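Local coordinates for protein serine-tRNA ligase (Naegleria fowleri, PDB 6BLJ) that probably charges tRNA(Ser) with serine in the cytoplasm, activating the amino acid with ATP, as expected of a class II aminoacyl-tRNA synthetase, at residues V158-N163 / I376-L381; N347-M352 / C410-D415; S343-K348 / E434-H439; K239-I244 / D354-N359; N175-V180 / E392-G397. One frame throughout, in Å; residues are numbered along the deposited sequence.

Contact 1 (V158-N163 / I376-L381); sequences VVVSDN and IVSGAL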
# COMPACT_ATOMS: atom_id res chain seq x y z
N VAL A 158 -5.90 -15.65 -30.33
CA VAL A 158 -6.57 -15.02 -29.19
C VAL A 158 -7.80 -14.26 -29.68
O VAL A 158 -7.75 -13.54 -30.67
CB VAL A 158 -5.59 -14.09 -28.45
CG1 VAL A 158 -6.30 -13.30 -27.36
CG2 VAL A 158 -4.41 -14.89 -27.87
N VAL A 159 -8.93 -14.44 -28.98
CA VAL A 159 -10.13 -13.67 -29.29
C VAL A 159 -9.88 -12.20 -29.01
O VAL A 159 -9.43 -11.83 -27.92
CB VAL A 159 -11.34 -14.19 -28.50
CG1 VAL A 159 -12.55 -13.28 -28.72
CG2 VAL A 159 -11.68 -15.61 -28.93
N VAL A 160 -10.15 -11.36 -30.01
CA VAL A 160 -9.91 -9.92 -29.92
C VAL A 160 -11.15 -9.26 -29.34
O VAL A 160 -12.20 -9.20 -30.00
CB VAL A 160 -9.55 -9.33 -31.29
CG1 VAL A 160 -9.30 -7.84 -31.18
CG2 VAL A 160 -8.32 -10.04 -31.87
N SER A 161 -11.05 -8.79 -28.11
CA SER A 161 -12.17 -8.14 -27.43
C SER A 161 -11.66 -7.56 -26.13
O SER A 161 -10.64 -8.02 -25.58
CB SER A 161 -13.33 -9.11 -27.18
OG SER A 161 -14.38 -8.48 -26.46
N ASP A 162 -12.37 -6.55 -25.62
CA ASP A 162 -12.08 -5.97 -24.31
C ASP A 162 -13.02 -6.49 -23.22
O ASP A 162 -12.92 -6.03 -22.08
CB ASP A 162 -12.16 -4.44 -24.38
CG ASP A 162 -13.55 -3.93 -24.81
OD1 ASP A 162 -14.46 -4.76 -25.02
OD2 ASP A 162 -13.73 -2.70 -24.97
N ASN A 163 -13.94 -7.38 -23.56
CA ASN A 163 -14.96 -7.84 -22.62
C ASN A 163 -14.85 -9.36 -22.48
O ASN A 163 -15.03 -10.08 -23.46
CB ASN A 163 -16.36 -7.45 -23.11
CG ASN A 163 -17.46 -7.77 -22.11
OD1 ASN A 163 -17.27 -8.53 -21.16
ND2 ASN A 163 -18.64 -7.22 -22.36
N ILE A 376 -9.09 -16.68 -23.38
CA ILE A 376 -9.24 -15.39 -22.71
C ILE A 376 -9.02 -14.25 -23.70
O ILE A 376 -8.01 -14.22 -24.42
CB ILE A 376 -8.27 -15.27 -21.52
CG1 ILE A 376 -8.54 -16.36 -20.46
CG2 ILE A 376 -8.39 -13.89 -20.85
CD1 ILE A 376 -9.93 -16.26 -19.85
N VAL A 377 -9.95 -13.28 -23.70
CA VAL A 377 -9.92 -12.22 -24.70
C VAL A 377 -8.65 -11.38 -24.60
O VAL A 377 -8.07 -11.20 -23.52
CB VAL A 377 -11.18 -11.33 -24.59
CG1 VAL A 377 -12.43 -12.16 -24.81
CG2 VAL A 377 -11.24 -10.62 -23.23
N SER A 378 -8.24 -10.82 -25.74
CA SER A 378 -6.96 -10.12 -25.82
C SER A 378 -6.87 -8.96 -24.84
O SER A 378 -5.80 -8.68 -24.29
CB SER A 378 -6.73 -9.62 -27.25
OG SER A 378 -7.82 -8.82 -27.66
N GLY A 379 -7.98 -8.24 -24.63
CA GLY A 379 -7.95 -7.09 -23.72
C GLY A 379 -7.71 -7.45 -22.26
O GLY A 379 -7.35 -6.57 -21.47
N ALA A 380 -7.90 -8.71 -21.88
CA ALA A 380 -7.74 -9.10 -20.48
C ALA A 380 -6.39 -9.74 -20.18
O ALA A 380 -6.09 -9.99 -19.01
CB ALA A 380 -8.87 -10.06 -20.06
N LEU A 381 -5.57 -10.02 -21.19
CA LEU A 381 -4.24 -10.59 -20.94
C LEU A 381 -3.35 -9.59 -20.21
O LEU A 381 -3.37 -8.39 -20.51
CB LEU A 381 -3.57 -10.99 -22.26
CG LEU A 381 -4.27 -12.06 -23.11
CD1 LEU A 381 -3.56 -12.23 -24.44
CD2 LEU A 381 -4.34 -13.39 -22.36
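Val377 and Ser378 dock against the chain from Val158 to Asn163, joining the linker that follows helix 114-147, one of the two long helices of the arm, to a loop of the class II catalytic core. Two backbone bonds set the register: Ser378 N donates to Val159 O at 2.7 Å, and Gly379 N to Ser161 O at 2.8 Å. Val377 fills the corner between them. Its CB lies 3.5 Å from Ser161 O; of its two methyls, CG1 reaches on to Asn163 O at 3.6 Å and also meets Val159 CG1, while CG2 packs against Ser161 O. Val158 CG1, anti to its own backbone N (chi1 173°), is directed at Ile376 O and the amide of Ser378, while Leu381 CD1 touches the same methyl from another side, at 4.1 Å. Asp162 turns outward to Asn402 of the second subunit, at the subunit interface. Ser378 OG, which pairs as well with Arg32 O, accepts a long bond of 3.3 Å from Ser161 N.

Contact 2 (N347-M352 / C410-D415); sequences NKSWEM and CSNCTD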
# COMPACT_ATOMS: atom_id res chain seq x y z
N ASN A 347 8.15 -23.42 -32.78
CA ASN A 347 6.85 -23.41 -32.10
C ASN A 347 6.80 -24.36 -30.90
O ASN A 347 5.71 -24.76 -30.48
CB ASN A 347 5.71 -23.75 -33.08
CG ASN A 347 5.32 -22.58 -33.95
OD1 ASN A 347 5.33 -21.43 -33.51
ND2 ASN A 347 4.97 -22.86 -35.20
N LYS A 348 7.95 -24.68 -30.30
CA LYS A 348 7.96 -25.60 -29.17
C LYS A 348 7.19 -25.05 -27.98
O LYS A 348 6.52 -25.80 -27.27
CB LYS A 348 9.39 -25.93 -28.75
CG LYS A 348 9.89 -27.23 -29.36
CD LYS A 348 11.36 -27.22 -29.59
CE LYS A 348 11.76 -28.44 -30.41
NZ LYS A 348 13.22 -28.49 -30.58
N SER A 349 7.28 -23.74 -27.73
CA SER A 349 6.56 -23.22 -26.57
C SER A 349 5.05 -23.32 -26.79
O SER A 349 4.31 -23.58 -25.83
CB SER A 349 6.99 -21.78 -26.27
OG SER A 349 6.59 -20.87 -27.28
N TRP A 350 4.58 -23.16 -28.04
CA TRP A 350 3.16 -23.33 -28.35
C TRP A 350 2.74 -24.79 -28.24
O TRP A 350 1.62 -25.09 -27.81
CB TRP A 350 2.86 -22.76 -29.75
CG TRP A 350 3.06 -21.28 -29.72
CD1 TRP A 350 4.04 -20.56 -30.35
CD2 TRP A 350 2.34 -20.35 -28.90
NE1 TRP A 350 3.95 -19.24 -30.01
CE2 TRP A 350 2.91 -19.08 -29.12
CE3 TRP A 350 1.25 -20.46 -28.03
CZ2 TRP A 350 2.43 -17.93 -28.49
CZ3 TRP A 350 0.77 -19.32 -27.41
CH2 TRP A 350 1.37 -18.07 -27.64
N GLU A 351 3.61 -25.72 -28.63
CA GLU A 351 3.32 -27.13 -28.39
C GLU A 351 3.28 -27.43 -26.89
O GLU A 351 2.43 -28.20 -26.42
CB GLU A 351 4.36 -28.01 -29.10
CG GLU A 351 4.27 -27.91 -30.62
CD GLU A 351 5.45 -28.54 -31.32
OE1 GLU A 351 6.30 -29.16 -30.65
OE2 GLU A 351 5.54 -28.42 -32.56
N MET A 352 4.17 -26.81 -26.11
CA MET A 352 4.16 -27.04 -24.67
C MET A 352 2.90 -26.46 -24.02
O MET A 352 2.39 -27.02 -23.04
CB MET A 352 5.43 -26.45 -24.05
CG MET A 352 5.65 -26.80 -22.59
SD MET A 352 5.77 -28.59 -22.33
CE MET A 352 7.17 -29.02 -23.37
N CYS A 410 -3.62 -21.00 -17.73
CA CYS A 410 -2.47 -21.54 -18.45
C CYS A 410 -2.03 -20.50 -19.46
O CYS A 410 -2.84 -20.09 -20.30
CB CYS A 410 -2.85 -22.86 -19.14
SG CYS A 410 -1.61 -23.61 -20.23
N SER A 411 -0.78 -20.04 -19.37
CA SER A 411 -0.29 -18.93 -20.18
C SER A 411 1.04 -19.27 -20.84
O SER A 411 1.93 -19.86 -20.21
CB SER A 411 -0.09 -17.66 -19.34
OG SER A 411 -1.29 -17.28 -18.69
N ASN A 412 1.18 -18.87 -22.10
CA ASN A 412 2.49 -18.82 -22.77
C ASN A 412 2.97 -17.37 -22.73
O ASN A 412 2.30 -16.48 -23.27
CB ASN A 412 2.40 -19.31 -24.21
CG ASN A 412 3.78 -19.45 -24.87
OD1 ASN A 412 4.80 -19.12 -24.26
ND2 ASN A 412 3.81 -19.94 -26.11
N CYS A 413 4.10 -17.14 -22.06
CA CYS A 413 4.68 -15.80 -21.97
C CYS A 413 5.84 -15.58 -22.92
O CYS A 413 6.51 -14.54 -22.84
CB CYS A 413 5.13 -15.52 -20.54
SG CYS A 413 3.73 -15.52 -19.34
N THR A 414 6.07 -16.52 -23.85
CA THR A 414 7.25 -16.58 -24.72
C THR A 414 8.47 -16.03 -24.00
O THR A 414 8.81 -16.54 -22.93
CB THR A 414 6.98 -15.90 -26.08
OG1 THR A 414 6.74 -14.50 -25.95
CG2 THR A 414 5.77 -16.56 -26.76
N ASP A 415 9.14 -14.99 -24.53
CA ASP A 415 10.37 -14.53 -23.91
C ASP A 415 10.21 -13.20 -23.16
O ASP A 415 11.21 -12.53 -22.87
CB ASP A 415 11.52 -14.46 -24.92
CG ASP A 415 11.33 -13.41 -26.01
OD1 ASP A 415 10.41 -12.55 -25.92
OD2 ASP A 415 12.11 -13.47 -26.99
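Asn412 pushes its amide nitrogen over the indole of Trp350 and against the hydroxyl of Ser349, two consecutive residues in the first turn of helix 348-366. This is the tight part of the contact. ND2 stands 3.0 Å above the plane of the Trp350 ring, over the centre of the six-membered ring, with CD2 its nearest carbon at 3.2 Å, and the amide plane is inclined by 61° to the ring. The same nitrogen donates to Ser349 OG at 3.2 Å, a fairly straight bond (162° at the hydrogen) lying close to the amide plane. Asn412 CB follows beside the rim, above the same face, 3.6 Å from Trp350 CZ3. The other end of the amide is fixed within its own segment: OD1 accepts from Thr414 N at 2.9 Å, closing an Asx turn where the strand ends, with the donor above the carbonyl plane. Amide rotation is thus set from both ends.

Packing is looser at Thr414, whose CG2 approaches Trp350 CZ2 obliquely at 4.0 Å, and the tryptophan remains partly exposed to solvent. Ser349 OG has a second partner in His439, and the indole also meets the rings of His155 and His7, the latter from the N-terminal tag. The contact thereby seats the start of helix 348-366 on the end of strand 404-412, beside strands 332-342 and 436-447.

Contact 3 (S343-K348 / E434-H439); sequences SPKDNK and EVEFCH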
# COMPACT_ATOMS: atom_id res chain seq x y z
N SER A 343 12.80 -24.21 -25.45
CA SER A 343 13.50 -23.59 -26.55
C SER A 343 12.61 -22.54 -27.20
O SER A 343 11.38 -22.65 -27.18
CB SER A 343 13.89 -24.65 -27.58
OG SER A 343 14.19 -24.07 -28.84
N PRO A 344 13.20 -21.48 -27.76
CA PRO A 344 12.41 -20.52 -28.53
C PRO A 344 12.18 -20.93 -29.98
O PRO A 344 11.57 -20.17 -30.72
CB PRO A 344 13.27 -19.25 -28.45
CG PRO A 344 14.67 -19.79 -28.47
CD PRO A 344 14.61 -21.08 -27.66
N LYS A 345 12.64 -22.11 -30.40
CA LYS A 345 12.60 -22.54 -31.79
C LYS A 345 11.35 -23.36 -32.08
O LYS A 345 10.73 -23.96 -31.19
CB LYS A 345 13.83 -23.38 -32.12
CG LYS A 345 15.13 -22.66 -31.86
CD LYS A 345 15.22 -21.37 -32.64
CE LYS A 345 16.58 -20.73 -32.47
NZ LYS A 345 16.50 -19.25 -32.56
N ASP A 346 10.97 -23.37 -33.37
CA ASP A 346 10.07 -24.38 -33.95
C ASP A 346 8.75 -24.54 -33.20
O ASP A 346 8.24 -25.65 -33.03
CB ASP A 346 10.78 -25.74 -34.03
CG ASP A 346 12.02 -25.69 -34.89
OD1 ASP A 346 12.05 -24.89 -35.85
OD2 ASP A 346 12.96 -26.45 -34.59
N ASN A 347 8.15 -23.42 -32.78
CA ASN A 347 6.85 -23.41 -32.10
C ASN A 347 6.80 -24.36 -30.90
O ASN A 347 5.71 -24.76 -30.48
CB ASN A 347 5.71 -23.75 -33.08
CG ASN A 347 5.32 -22.58 -33.95
OD1 ASN A 347 5.33 -21.43 -33.51
ND2 ASN A 347 4.97 -22.86 -35.20
N LYS A 348 7.95 -24.68 -30.30
CA LYS A 348 7.96 -25.60 -29.17
C LYS A 348 7.19 -25.05 -27.98
O LYS A 348 6.52 -25.80 -27.27
CB LYS A 348 9.39 -25.93 -28.75
CG LYS A 348 9.89 -27.23 -29.36
CD LYS A 348 11.36 -27.22 -29.59
CE LYS A 348 11.76 -28.44 -30.41
NZ LYS A 348 13.22 -28.49 -30.58
N GLU A 434 23.47 -9.88 -29.07
CA GLU A 434 22.52 -10.53 -29.96
C GLU A 434 22.13 -11.90 -29.40
O GLU A 434 21.93 -12.86 -30.15
CB GLU A 434 23.08 -10.66 -31.38
N VAL A 435 22.03 -11.99 -28.07
CA VAL A 435 21.66 -13.25 -27.45
C VAL A 435 20.21 -13.57 -27.79
O VAL A 435 19.40 -12.69 -28.10
CB VAL A 435 21.86 -13.18 -25.93
N GLU A 436 19.89 -14.86 -27.74
CA GLU A 436 18.53 -15.34 -27.88
C GLU A 436 18.03 -15.71 -26.48
O GLU A 436 18.81 -16.03 -25.59
CB GLU A 436 18.51 -16.58 -28.78
CG GLU A 436 19.28 -16.41 -30.08
CD GLU A 436 19.31 -17.70 -30.89
OE1 GLU A 436 20.31 -18.45 -30.82
OE2 GLU A 436 18.31 -17.97 -31.58
N PHE A 437 16.71 -15.71 -26.30
CA PHE A 437 16.14 -16.01 -25.00
C PHE A 437 15.24 -17.24 -25.05
O PHE A 437 14.64 -17.55 -26.08
CB PHE A 437 15.37 -14.80 -24.44
CG PHE A 437 16.23 -13.58 -24.27
CD1 PHE A 437 16.95 -13.39 -23.08
CD2 PHE A 437 16.36 -12.65 -25.28
CE1 PHE A 437 17.76 -12.28 -22.92
CE2 PHE A 437 17.17 -11.53 -25.12
CZ PHE A 437 17.87 -11.35 -23.94
N CYS A 438 15.16 -17.94 -23.92
CA CYS A 438 14.22 -19.05 -23.79
C CYS A 438 12.79 -18.52 -23.71
O CYS A 438 12.55 -17.32 -23.57
CB CYS A 438 14.54 -19.89 -22.56
SG CYS A 438 16.17 -20.70 -22.61
N HIS A 439 11.84 -19.44 -23.77
CA HIS A 439 10.44 -19.15 -23.48
C HIS A 439 10.06 -19.76 -22.14
O HIS A 439 10.60 -20.80 -21.75
CB HIS A 439 9.49 -19.70 -24.55
CG HIS A 439 9.62 -19.02 -25.88
ND1 HIS A 439 8.70 -19.19 -26.89
CD2 HIS A 439 10.56 -18.17 -26.37
CE1 HIS A 439 9.08 -18.49 -27.95
NE2 HIS A 439 10.20 -17.86 -27.65
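The imidazole of His439 carries Pro344 on one face: Pro344 CA lies 3.8 Å from the ring centroid, 20° off the normal, in a CH-pi contact shifted toward the rim. Pro344 CB adds to it, 3.5 Å from His439 NE2, and Ser343 O stands farther off above the same face, also displaced toward the rim. At the edge, His439 ND1 bonds to Ser349 OG, which ties the ring to the first turn of helix 348-366. The proline ring is also pressed against the backbone of the other segment, with Pro344 CB 3.2 Å from Phe437 O.

Farther out, Lys345 and Glu436 cross at about a right angle and form a salt bridge. The modelled separation of Lys345 NZ and Glu436 OE2 is implausibly short, so the pairing is more secure than its exact length. Lys345 gets there by a bend at chi2 (-58°), which turns CD away from an extended course. Behind it, Ser343 OG accepts from Lys345 N at 2.9 Å in an ST turn, and a type I' turn from Lys345 to Lys348 leads into the helix. The chemistry is therefore graded: C-H groups of Pro344 cover one face of the imidazole, while the charged pair lies in a partly exposed setting, where solvent would probably weaken its attraction.

Contact 4 (K239-I244 / D354-N359); sequences KGYMPI and DEMIGN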
# COMPACT_ATOMS: atom_id res chain seq x y z
N LYS A 239 4.75 -37.46 -15.23
CA LYS A 239 4.86 -36.88 -16.56
C LYS A 239 6.20 -36.18 -16.77
O LYS A 239 6.35 -35.43 -17.74
CB LYS A 239 3.72 -35.90 -16.83
CG LYS A 239 2.33 -36.54 -16.76
CD LYS A 239 1.23 -35.55 -17.13
CE LYS A 239 -0.13 -36.21 -17.11
NZ LYS A 239 -0.38 -36.95 -18.36
N GLY A 240 7.16 -36.40 -15.88
CA GLY A 240 8.47 -35.79 -16.03
C GLY A 240 8.59 -34.38 -15.48
O GLY A 240 9.57 -33.70 -15.79
N TYR A 241 7.64 -33.93 -14.66
CA TYR A 241 7.73 -32.62 -14.03
C TYR A 241 8.45 -32.75 -12.69
O TYR A 241 7.99 -33.47 -11.81
CB TYR A 241 6.35 -31.99 -13.88
CG TYR A 241 5.76 -31.50 -15.20
CD1 TYR A 241 5.41 -32.40 -16.21
CD2 TYR A 241 5.53 -30.14 -15.42
CE1 TYR A 241 4.88 -31.95 -17.42
CE2 TYR A 241 4.99 -29.68 -16.62
CZ TYR A 241 4.66 -30.60 -17.62
OH TYR A 241 4.13 -30.15 -18.81
N MET A 242 9.58 -32.06 -12.56
CA MET A 242 10.39 -32.12 -11.34
C MET A 242 9.68 -31.42 -10.18
O MET A 242 9.46 -30.21 -10.22
CB MET A 242 11.74 -31.46 -11.62
CG MET A 242 12.54 -31.17 -10.38
SD MET A 242 13.39 -32.62 -9.77
CE MET A 242 15.05 -32.19 -10.29
N PRO A 243 9.32 -32.15 -9.12
CA PRO A 243 8.75 -31.47 -7.94
C PRO A 243 9.73 -30.45 -7.37
O PRO A 243 10.92 -30.71 -7.28
CB PRO A 243 8.48 -32.61 -6.95
CG PRO A 243 8.40 -33.85 -7.80
CD PRO A 243 9.34 -33.62 -8.95
N ILE A 244 9.21 -29.27 -7.00
CA ILE A 244 10.06 -28.24 -6.40
C ILE A 244 9.24 -27.45 -5.38
O ILE A 244 8.19 -26.90 -5.70
CB ILE A 244 10.71 -27.33 -7.46
CG1 ILE A 244 11.61 -26.27 -6.82
CG2 ILE A 244 9.67 -26.67 -8.40
CD1 ILE A 244 12.47 -25.50 -7.85
N ASP A 354 -0.11 -26.43 -25.33
CA ASP A 354 -1.13 -27.46 -25.51
C ASP A 354 -0.92 -28.63 -24.56
O ASP A 354 -1.89 -29.19 -24.03
CB ASP A 354 -1.11 -27.96 -26.97
CG ASP A 354 -1.56 -26.90 -27.96
OD1 ASP A 354 -2.22 -25.93 -27.54
OD2 ASP A 354 -1.26 -27.04 -29.16
N GLU A 355 0.34 -29.03 -24.34
CA GLU A 355 0.62 -30.13 -23.42
C GLU A 355 0.20 -29.78 -22.00
O GLU A 355 -0.39 -30.62 -21.29
CB GLU A 355 2.11 -30.49 -23.45
CG GLU A 355 2.52 -31.51 -22.38
CD GLU A 355 4.02 -31.83 -22.36
OE1 GLU A 355 4.61 -32.06 -23.44
OE2 GLU A 355 4.61 -31.84 -21.25
N MET A 356 0.46 -28.54 -21.56
CA MET A 356 0.19 -28.15 -20.18
C MET A 356 -1.30 -28.02 -19.91
O MET A 356 -1.79 -28.47 -18.86
CB MET A 356 0.92 -26.84 -19.85
CG MET A 356 2.45 -27.02 -19.86
SD MET A 356 3.36 -25.46 -19.92
CE MET A 356 3.05 -24.83 -18.26
N ILE A 357 -2.05 -27.38 -20.82
CA ILE A 357 -3.49 -27.34 -20.60
C ILE A 357 -4.05 -28.76 -20.69
O ILE A 357 -4.96 -29.12 -19.95
CB ILE A 357 -4.19 -26.36 -21.56
CG1 ILE A 357 -5.64 -26.09 -21.14
CG2 ILE A 357 -4.15 -26.86 -23.02
CD1 ILE A 357 -5.77 -25.47 -19.75
N GLY A 358 -3.44 -29.60 -21.55
CA GLY A 358 -3.84 -31.01 -21.61
C GLY A 358 -3.59 -31.76 -20.31
O GLY A 358 -4.37 -32.63 -19.93
N ASN A 359 -2.47 -31.46 -19.64
CA ASN A 359 -2.21 -32.05 -18.32
C ASN A 359 -3.30 -31.68 -17.32
O ASN A 359 -3.77 -32.53 -16.56
CB ASN A 359 -0.84 -31.60 -17.80
CG ASN A 359 0.32 -32.23 -18.57
OD1 ASN A 359 0.16 -33.25 -19.23
ND2 ASN A 359 1.49 -31.61 -18.48
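Tyr241 and Asn359 account for most of the buried surface, with Lys239 next. The tyrosine runs from just before strand 242-245 toward helix 348-366, and its hydroxyl arrives between two side chains one turn apart on that helix. Tyr241 OH donates to Glu355 OE2 at 3.0 Å, the two side chains meeting tip to tip with ring and carboxylate planes 72° apart. The oxygen is met on its anti side, 26° out of the carboxylate plane, and the same OE2 forms a salt bridge with Lys305. Lys305 probably helps to keep Glu355 charged.

Asn359 also comes up tip to tip, its amide plane 82° from the phenol ring. Its ND2 lies 3.0 Å from Tyr241 OH and gives a hydrogen bond to Gln338. The opposite end of the amide faces Lys239, whose aliphatic chain slides past in the reverse direction with CD 3.3 Å from Asn359 OD1. Met356 CG closes in on the hydroxyl at 3.7 Å.

Gly240, at positive phi, is the C-prime residue of the Schellman motif that ends helix 220-238. Through Ile244 the sheet continues into the third subunit. Helix 348-366 packing on a largely antiparallel sheet, with strand 242-245 parallel to 304-313, fits the class II synthetase core.

Contact 5 (N175-V180 / E392-G397); sequences NPRPKV and EAWFPG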
# COMPACT_ATOMS: atom_id res chain seq x y z
N ASN A 175 -19.67 -34.47 -17.47
CA ASN A 175 -21.11 -34.66 -17.30
C ASN A 175 -21.56 -33.88 -16.08
O ASN A 175 -21.60 -34.42 -14.97
CB ASN A 175 -21.44 -36.14 -17.17
CG ASN A 175 -20.87 -36.95 -18.33
OD1 ASN A 175 -19.96 -37.75 -18.15
ND2 ASN A 175 -21.40 -36.73 -19.51
N PRO A 176 -21.90 -32.60 -16.24
CA PRO A 176 -22.28 -31.77 -15.08
C PRO A 176 -23.63 -32.20 -14.53
O PRO A 176 -24.63 -32.20 -15.24
CB PRO A 176 -22.32 -30.35 -15.65
CG PRO A 176 -22.46 -30.51 -17.14
CD PRO A 176 -21.83 -31.82 -17.50
N ARG A 177 -23.65 -32.54 -13.25
CA ARG A 177 -24.90 -32.92 -12.61
C ARG A 177 -25.84 -31.71 -12.57
O ARG A 177 -25.38 -30.57 -12.44
CB ARG A 177 -24.65 -33.44 -11.20
CG ARG A 177 -24.26 -32.34 -10.15
CD ARG A 177 -23.84 -32.99 -8.83
NE ARG A 177 -25.01 -33.41 -8.05
CZ ARG A 177 -24.96 -34.09 -6.91
NH1 ARG A 177 -23.79 -34.47 -6.40
NH2 ARG A 177 -26.08 -34.43 -6.28
N PRO A 178 -27.15 -31.92 -12.72
CA PRO A 178 -28.10 -30.81 -12.64
C PRO A 178 -28.14 -30.21 -11.24
O PRO A 178 -27.87 -30.88 -10.24
CB PRO A 178 -29.45 -31.45 -13.00
CG PRO A 178 -29.28 -32.91 -12.81
CD PRO A 178 -27.81 -33.23 -12.89
N LYS A 179 -28.47 -28.92 -11.19
CA LYS A 179 -28.57 -28.24 -9.90
C LYS A 179 -29.69 -28.84 -9.06
O LYS A 179 -29.56 -28.96 -7.84
CB LYS A 179 -28.80 -26.74 -10.12
CG LYS A 179 -27.72 -26.12 -11.03
CD LYS A 179 -27.88 -24.61 -11.22
CE LYS A 179 -27.28 -23.84 -10.06
NZ LYS A 179 -27.25 -22.37 -10.33
N VAL A 180 -30.77 -29.27 -9.71
CA VAL A 180 -31.90 -29.92 -9.06
C VAL A 180 -32.03 -31.31 -9.65
O VAL A 180 -32.11 -31.47 -10.88
CB VAL A 180 -33.20 -29.11 -9.25
CG1 VAL A 180 -34.36 -29.81 -8.60
CG2 VAL A 180 -33.03 -27.71 -8.64
N GLU A 392 -12.54 -23.64 -16.59
CA GLU A 392 -13.63 -23.24 -15.70
C GLU A 392 -14.43 -24.49 -15.36
O GLU A 392 -14.94 -25.16 -16.26
CB GLU A 392 -14.52 -22.17 -16.34
CG GLU A 392 -13.78 -20.85 -16.68
CD GLU A 392 -14.71 -19.81 -17.29
OE1 GLU A 392 -15.82 -20.17 -17.77
OE2 GLU A 392 -14.31 -18.64 -17.34
N ALA A 393 -14.55 -24.79 -14.07
CA ALA A 393 -15.24 -26.00 -13.63
C ALA A 393 -16.68 -25.70 -13.26
O ALA A 393 -17.05 -24.56 -12.95
CB ALA A 393 -14.52 -26.62 -12.43
N TRP A 394 -17.49 -26.75 -13.29
CA TRP A 394 -18.91 -26.71 -12.95
C TRP A 394 -19.12 -26.69 -11.44
O TRP A 394 -18.62 -27.56 -10.72
CB TRP A 394 -19.58 -27.95 -13.57
CG TRP A 394 -21.02 -28.16 -13.31
CD1 TRP A 394 -21.58 -29.16 -12.55
CD2 TRP A 394 -22.12 -27.40 -13.84
NE1 TRP A 394 -22.96 -29.06 -12.57
CE2 TRP A 394 -23.31 -27.98 -13.35
CE3 TRP A 394 -22.21 -26.27 -14.67
CZ2 TRP A 394 -24.57 -27.48 -13.67
CZ3 TRP A 394 -23.47 -25.78 -14.98
CH2 TRP A 394 -24.63 -26.39 -14.49
N PHE A 395 -19.90 -25.71 -10.96
CA PHE A 395 -20.28 -25.59 -9.56
C PHE A 395 -21.80 -25.70 -9.46
O PHE A 395 -22.51 -24.69 -9.57
CB PHE A 395 -19.79 -24.26 -8.96
CG PHE A 395 -18.32 -24.22 -8.65
CD1 PHE A 395 -17.38 -23.99 -9.64
CD2 PHE A 395 -17.86 -24.41 -7.35
CE1 PHE A 395 -16.03 -23.94 -9.35
CE2 PHE A 395 -16.50 -24.36 -7.04
CZ PHE A 395 -15.58 -24.13 -8.05
N PRO A 396 -22.34 -26.91 -9.25
CA PRO A 396 -23.81 -27.08 -9.30
C PRO A 396 -24.56 -26.38 -8.17
O PRO A 396 -25.79 -26.25 -8.26
CB PRO A 396 -24.00 -28.61 -9.22
CG PRO A 396 -22.75 -29.12 -8.52
CD PRO A 396 -21.63 -28.18 -8.98
N GLY A 397 -23.88 -25.96 -7.12
CA GLY A 397 -24.53 -25.19 -6.09
C GLY A 397 -24.47 -23.69 -6.27
O GLY A 397 -24.98 -22.96 -5.41
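The indole of Trp394 has Pro176 CB over one face and Pro396 CA near the rim of the other, where strand 387-394 of the class II core sheet ends. Pro176 CB sits above the five-membered ring, nearly on its normal, in a CH-pi contact that also brings it against Trp394 CD1. On the opposite face Pro396 CA is 3.8 Å above the indole plane. Trp394 CG is anti to the backbone N (chi1 177°), which starts the indole out toward the 175-180 loop.

The ring edge is polar. Trp394 NE1 donates to Arg177 O at 2.9 Å, using a lone pair in the carbonyl plane, although the acceptor is tilted 18° from the indole plane and the bond is bent (139° at the hydrogen). Stem atoms of Arg177 cross Pro396 obliquely, with CG 3.9 Å from both Pro396 CB and Pro396 CG, while its guanidinium continues to the carbonyl oxygens of Asn458 and Gln460. Tyr404, on the neighbouring strand, also meets the Trp394 ring. The contact therefore fastens the loop after strand 168-173 to the end of strand 387-394.

Lys179 passes Pro396 on its way to a salt bridge with Glu403. A bend at chi3 (82°) places its CE 3.4 Å from Pro396 O.

How the contacts relate
Contacts 2, 3 and 4 gather round helix 348-366. Contacts 2 and 4 pack successive parts of it against the sheet, and contact 3 shapes the loop that leads into it. A probable bond through Ser349 and His439 couples contacts 2 and 3, whose centres are 10 Å apart. Contacts 2 and 4 are buried and rely on polar side-chain tips with several partners each; contact 3 is partly buried and adds a salt bridge at its outer margin. Contact 1, partly buried, relies chiefly on backbone bonds between loops, whereas contact 5, at the surface, sets a proline C-H over an indole face and adds one indole N-H bond. The centres of contacts 3 and 5 are about 41 Å apart.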